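Local structure of DNA replication protein DnaC (Aquifex aeolicus, 3ECC) at residues A[109-123]-A[159-171]. The protein probably binds ATP as a bacterial helicase loader, working with replication initiators to help place the replicative helicase on DNA. Residues are numbered along the deposited sequence; the frame is centred on the assembly and turned at random.
Sequences LGSERLSDWQRELIS and ASRLGENVVSKIY
The carbonyl oxygen of R161 lies against one face of the R119 guanidinium and beside the CD1 methyl of L114, where the loop after a Walker B-type strand of this P-loop AAA+ fold and the first turns of helix 116-131 pack on the break between helices 153-162 and 164-173. The R161 carbonyl carbon lies 3.5 Å above the centre of the R119 guanidinium plane, so the contact is made over a face and its angles are poor for hydrogen bonding. A bend at chi2 (-87°) folds the R119 chain over this carbonyl.

The side chain of R161 leads away from this carbonyl, extended from CG to NE, along the backbone of 110-112. Its CD is 3.2 Å from G110 O, while S111 O stands over one face of the guanidinium. The charged end is held by a salt bridge from NH1 to D157, and S111 OG bonds to D108, a residue of the magnesium and beryllium fluoride site.

Next to these polar groups, L162 parts its two methyls: CD1 meets L109 CD2 at 3.9 Å, and L162 CD2 meets L114 CD1 as well as I122 CG2, the latter pair (L162 CD2 to I122 CG2) at 3.7 Å. I170 CD1 reaches L109 CD2 tip to tip. Farther along, S123 of helix 116-131 sets its OG 3.7 Å from CG2 of V166 on helix 164-173.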
loop_
_atom_site.group_PDB
_atom_site.type_symbol
_atom_site.label_atom_id
_atom_site.label_comp_id
_atom_site.label_asym_id
_atom_site.label_seq_id
_atom_site.Cartn_x
_atom_site.Cartn_y
_atom_site.Cartn_z
ATOM N N LEU A 109 -6.439 -1.875 0.068
ATOM C CA LEU A 109 -6.184 -3.304 -0.122
ATOM C C LEU A 109 -7.294 -4.192 0.469
ATOM O O LEU A 109 -7.508 -4.228 1.688
ATOM C CB LEU A 109 -4.797 -3.696 0.421
ATOM C CG LEU A 109 -4.358 -5.167 0.330
ATOM C CD1 LEU A 109 -4.328 -5.691 -1.105
ATOM C CD2 LEU A 109 -2.994 -5.359 0.971
ATOM N N GLY A 110 -8.008 -4.874 -0.431
ATOM C CA GLY A 110 -9.088 -5.795 -0.087
ATOM C C GLY A 110 -9.886 -5.403 1.138
ATOM O O GLY A 110 -10.166 -6.242 1.992
ATOM N N SER A 111 -10.269 -4.132 1.217
ATOM C CA SER A 111 -10.932 -3.601 2.414
ATOM C C SER A 111 -12.200 -4.378 2.785
ATOM O O SER A 111 -12.490 -4.573 3.975
ATOM C CB SER A 111 -11.236 -2.097 2.264
ATOM O OG SER A 111 -10.111 -1.296 2.629
ATOM N N GLU A 112 -12.941 -4.823 1.763
ATOM C CA GLU A 112 -14.151 -5.629 1.957
ATOM C C GLU A 112 -13.879 -7.123 1.743
ATOM O O GLU A 112 -12.776 -7.600 2.017
ATOM C CB GLU A 112 -15.272 -5.147 1.026
ATOM C CG GLU A 112 -15.964 -3.875 1.488
ATOM C CD GLU A 112 -16.745 -4.057 2.793
ATOM O OE1 GLU A 112 -17.055 -5.214 3.166
ATOM O OE2 GLU A 112 -17.059 -3.031 3.444
ATOM N N ARG A 113 -14.883 -7.847 1.247
ATOM C CA ARG A 113 -14.771 -9.286 1.001
ATOM C C ARG A 113 -14.591 -9.610 -0.494
ATOM O O ARG A 113 -15.270 -9.040 -1.362
ATOM C CB ARG A 113 -15.983 -10.023 1.579
ATOM C CG ARG A 113 -16.419 -9.499 2.949
ATOM C CD ARG A 113 -17.387 -10.455 3.650
ATOM N NE ARG A 113 -17.624 -10.058 5.039
ATOM C CZ ARG A 113 -18.038 -10.878 6.003
ATOM N NH1 ARG A 113 -18.263 -12.161 5.741
ATOM N NH2 ARG A 113 -18.221 -10.413 7.235
ATOM N N LEU A 114 -13.673 -10.535 -0.777
ATOM C CA LEU A 114 -13.190 -10.780 -2.133
ATOM C C LEU A 114 -13.468 -12.206 -2.594
ATOM O O LEU A 114 -13.504 -13.129 -1.785
ATOM C CB LEU A 114 -11.685 -10.536 -2.197
ATOM C CG LEU A 114 -11.137 -9.206 -1.683
ATOM C CD1 LEU A 114 -9.769 -9.413 -1.075
ATOM C CD2 LEU A 114 -11.093 -8.156 -2.793
ATOM N N SER A 115 -13.630 -12.376 -3.904
ATOM C CA SER A 115 -13.865 -13.692 -4.501
ATOM C C SER A 115 -12.556 -14.454 -4.689
ATOM O O SER A 115 -11.478 -13.858 -4.689
ATOM C CB SER A 115 -14.587 -13.552 -5.842
ATOM O OG SER A 115 -13.893 -12.665 -6.697
ATOM N N ASP A 116 -12.657 -15.772 -4.857
ATOM C CA ASP A 116 -11.481 -16.647 -4.870
ATOM C C ASP A 116 -10.375 -16.174 -5.814
ATOM O O ASP A 116 -9.192 -16.248 -5.473
ATOM C CB ASP A 116 -11.877 -18.094 -5.200
ATOM C CG ASP A 116 -12.516 -18.819 -4.017
ATOM O OD1 ASP A 116 -12.673 -20.060 -4.095
ATOM O OD2 ASP A 116 -12.863 -18.156 -3.013
ATOM N N TRP A 117 -10.764 -15.679 -6.990
ATOM C CA TRP A 117 -9.802 -15.223 -8.001
ATOM C C TRP A 117 -9.177 -13.867 -7.657
ATOM O O TRP A 117 -8.089 -13.546 -8.134
ATOM C CB TRP A 117 -10.443 -15.176 -9.396
ATOM C CG TRP A 117 -11.672 -14.317 -9.468
ATOM C CD1 TRP A 117 -12.968 -14.724 -9.300
ATOM C CD2 TRP A 117 -11.725 -12.905 -9.716
ATOM N NE1 TRP A 117 -13.823 -13.654 -9.431
ATOM C CE2 TRP A 117 -13.088 -12.527 -9.690
ATOM C CE3 TRP A 117 -10.755 -11.923 -9.961
ATOM C CZ2 TRP A 117 -13.505 -11.210 -9.896
ATOM C CZ3 TRP A 117 -11.170 -10.615 -10.173
ATOM C CH2 TRP A 117 -12.535 -10.271 -10.129
ATOM N N GLN A 118 -9.879 -13.069 -6.851
ATOM C CA GLN A 118 -9.315 -11.838 -6.314
ATOM C C GLN A 118 -8.314 -12.138 -5.208
ATOM O O GLN A 118 -7.283 -11.480 -5.100
ATOM C CB GLN A 118 -10.410 -10.936 -5.764
ATOM C CG GLN A 118 -11.206 -10.194 -6.808
ATOM C CD GLN A 118 -12.226 -9.242 -6.199
ATOM O OE1 GLN A 118 -13.079 -9.646 -5.403
ATOM N NE2 GLN A 118 -12.146 -7.973 -6.577
ATOM N N ARG A 119 -8.633 -13.131 -4.383
ATOM C CA ARG A 119 -7.729 -13.578 -3.331
ATOM C C ARG A 119 -6.511 -14.256 -3.941
ATOM O O ARG A 119 -5.450 -14.292 -3.333
ATOM C CB ARG A 119 -8.439 -14.547 -2.386
ATOM C CG ARG A 119 -9.744 -14.027 -1.796
ATOM C CD ARG A 119 -9.504 -13.219 -0.530
ATOM N NE ARG A 119 -10.716 -13.102 0.279
ATOM C CZ ARG A 119 -10.988 -13.857 1.343
ATOM N NH1 ARG A 119 -10.125 -14.785 1.744
ATOM N NH2 ARG A 119 -12.120 -13.674 2.016
ATOM N N GLU A 120 -6.683 -14.799 -5.147
ATOM C CA GLU A 120 -5.604 -15.449 -5.894
ATOM C C GLU A 120 -4.534 -14.454 -6.335
ATOM O O GLU A 120 -3.347 -14.676 -6.121
ATOM C CB GLU A 120 -6.164 -16.173 -7.132
ATOM C CG GLU A 120 -6.758 -17.572 -6.871
ATOM C CD GLU A 120 -7.525 -18.131 -8.076
ATOM O OE1 GLU A 120 -7.489 -17.494 -9.155
ATOM O OE2 GLU A 120 -8.165 -19.201 -7.942
ATOM N N LEU A 121 -4.969 -13.358 -6.948
ATOM C CA LEU A 121 -4.069 -12.331 -7.447
ATOM C C LEU A 121 -3.356 -11.567 -6.343
ATOM O O LEU A 121 -2.158 -11.326 -6.435
ATOM C CB LEU A 121 -4.826 -11.351 -8.344
ATOM C CG LEU A 121 -5.004 -11.761 -9.798
ATOM C CD1 LEU A 121 -6.128 -10.959 -10.426
ATOM C CD2 LEU A 121 -3.703 -11.560 -10.562
ATOM N N ILE A 122 -4.094 -11.188 -5.302
ATOM C CA ILE A 122 -3.514 -10.462 -4.174
ATOM C C ILE A 122 -2.395 -11.280 -3.529
ATOM O O ILE A 122 -1.276 -10.787 -3.356
ATOM C CB ILE A 122 -4.584 -10.090 -3.134
ATOM C CG1 ILE A 122 -5.525 -9.028 -3.703
ATOM C CG2 ILE A 122 -3.942 -9.575 -1.863
ATOM C CD1 ILE A 122 -6.845 -8.907 -2.947
ATOM N N SER A 123 -2.691 -12.539 -3.209
ATOM C CA SER A 123 -1.683 -13.463 -2.708
ATOM C C SER A 123 -0.509 -13.655 -3.680
ATOM O O SER A 123 0.628 -13.840 -3.256
ATOM C CB SER A 123 -2.310 -14.813 -2.371
ATOM O OG SER A 123 -1.350 -15.676 -1.785
ATOM N N ALA A 159 -6.360 -10.509 7.974
ATOM C CA ALA A 159 -6.221 -11.915 7.615
ATOM C C ALA A 159 -7.558 -12.565 7.300
ATOM O O ALA A 159 -7.612 -13.565 6.587
ATOM C CB ALA A 159 -5.523 -12.675 8.724
ATOM N N SER A 160 -8.637 -11.998 7.836
ATOM C CA SER A 160 -9.971 -12.543 7.618
ATOM C C SER A 160 -10.376 -12.448 6.151
ATOM O O SER A 160 -11.067 -13.326 5.634
ATOM C CB SER A 160 -10.994 -11.829 8.501
ATOM O OG SER A 160 -11.075 -10.457 8.167
ATOM N N ARG A 161 -9.934 -11.384 5.485
ATOM C CA ARG A 161 -10.314 -11.135 4.098
ATOM C C ARG A 161 -9.202 -11.404 3.090
ATOM O O ARG A 161 -9.433 -11.358 1.885
ATOM C CB ARG A 161 -10.856 -9.712 3.932
ATOM C CG ARG A 161 -10.102 -8.648 4.708
ATOM C CD ARG A 161 -10.945 -7.382 4.882
ATOM N NE ARG A 161 -10.125 -6.220 5.245
ATOM C CZ ARG A 161 -10.201 -5.565 6.407
ATOM N NH1 ARG A 161 -11.077 -5.939 7.335
ATOM N NH2 ARG A 161 -9.398 -4.530 6.638
ATOM N N LEU A 162 -7.998 -11.687 3.585
ATOM C CA LEU A 162 -6.837 -11.915 2.718
ATOM C C LEU A 162 -6.175 -13.256 2.971
ATOM O O LEU A 162 -5.560 -13.825 2.074
ATOM C CB LEU A 162 -5.794 -10.804 2.894
ATOM C CG LEU A 162 -6.016 -9.423 2.273
ATOM C CD1 LEU A 162 -4.740 -8.599 2.367
ATOM C CD2 LEU A 162 -6.458 -9.545 0.830
ATOM N N GLY A 163 -6.291 -13.748 4.200
ATOM C CA GLY A 163 -5.616 -14.971 4.613
ATOM C C GLY A 163 -4.449 -14.668 5.527
ATOM O O GLY A 163 -3.884 -13.579 5.475
ATOM N N GLU A 164 -4.091 -15.637 6.367
ATOM C CA GLU A 164 -2.968 -15.508 7.305
ATOM C C GLU A 164 -1.614 -15.384 6.609
ATOM O O GLU A 164 -0.768 -14.599 7.027
ATOM C CB GLU A 164 -2.926 -16.712 8.248
ATOM C CG GLU A 164 -4.102 -16.825 9.198
ATOM C CD GLU A 164 -4.085 -15.752 10.284
ATOM O OE1 GLU A 164 -2.997 -15.192 10.565
ATOM O OE2 GLU A 164 -5.166 -15.470 10.857
ATOM N N ASN A 165 -1.415 -16.181 5.559
ATOM C CA ASN A 165 -0.160 -16.204 4.797
ATOM C C ASN A 165 0.241 -14.811 4.299
ATOM O O ASN A 165 1.373 -14.361 4.510
ATOM C CB ASN A 165 -0.286 -17.182 3.617
ATOM C CG ASN A 165 1.065 -17.636 3.065
ATOM O OD1 ASN A 165 2.050 -17.735 3.795
ATOM N ND2 ASN A 165 1.103 -17.943 1.773
ATOM N N VAL A 166 -0.713 -14.122 3.678
ATOM C CA VAL A 166 -0.487 -12.797 3.098
ATOM C C VAL A 166 -0.173 -11.729 4.161
ATOM O O VAL A 166 0.848 -11.039 4.079
ATOM C CB VAL A 166 -1.695 -12.370 2.228
ATOM C CG1 VAL A 166 -1.581 -10.936 1.806
ATOM C CG2 VAL A 166 -1.789 -13.258 1.011
ATOM N N VAL A 167 -1.033 -11.625 5.170
ATOM C CA VAL A 167 -0.865 -10.638 6.241
ATOM C C VAL A 167 0.426 -10.854 7.030
ATOM O O VAL A 167 1.002 -9.909 7.560
ATOM C CB VAL A 167 -2.075 -10.646 7.200
ATOM C CG1 VAL A 167 -1.898 -9.622 8.301
ATOM C CG2 VAL A 167 -3.330 -10.363 6.428
ATOM N N SER A 168 0.874 -12.103 7.083
ATOM C CA SER A 168 2.121 -12.461 7.724
ATOM C C SER A 168 3.303 -11.910 6.938
ATOM O O SER A 168 4.265 -11.413 7.520
ATOM C CB SER A 168 2.208 -13.986 7.825
ATOM O OG SER A 168 3.480 -14.425 8.253
ATOM N N LYS A 169 3.236 -12.032 5.617
ATOM C CA LYS A 169 4.296 -11.530 4.744
ATOM C C LYS A 169 4.283 -10.002 4.667
ATOM O O LYS A 169 5.335 -9.374 4.604
ATOM C CB LYS A 169 4.186 -12.148 3.345
ATOM C CG LYS A 169 4.450 -13.641 3.324
ATOM C CD LYS A 169 4.450 -14.192 1.917
ATOM C CE LYS A 169 4.858 -15.657 1.900
ATOM N NZ LYS A 169 3.810 -16.521 2.517
ATOM N N ILE A 170 3.089 -9.418 4.698
ATOM C CA ILE A 170 2.931 -7.965 4.751
ATOM C C ILE A 170 3.582 -7.384 6.010
ATOM O O ILE A 170 4.159 -6.291 5.986
ATOM C CB ILE A 170 1.441 -7.563 4.703
ATOM C CG1 ILE A 170 0.855 -7.839 3.316
ATOM C CG2 ILE A 170 1.255 -6.092 5.110
ATOM C CD1 ILE A 170 -0.655 -7.700 3.259
ATOM N N TYR A 171 3.501 -8.134 7.104
ATOM C CA TYR A 171 4.060 -7.705 8.370
ATOM C C TYR A 171 5.589 -7.810 8.422
ATOM O O TYR A 171 6.239 -7.016 9.092
ATOM C CB TYR A 171 3.416 -8.475 9.527
ATOM C CG TYR A 171 3.803 -7.967 10.897
ATOM C CD1 TYR A 171 3.595 -6.632 11.253
ATOM C CD2 TYR A 171 4.358 -8.819 11.849
ATOM C CE1 TYR A 171 3.944 -6.161 12.515
ATOM C CE2 TYR A 171 4.712 -8.358 13.108
ATOM C CZ TYR A 171 4.502 -7.029 13.437
ATOM O OH TYR A 171 4.854 -6.558 14.691
#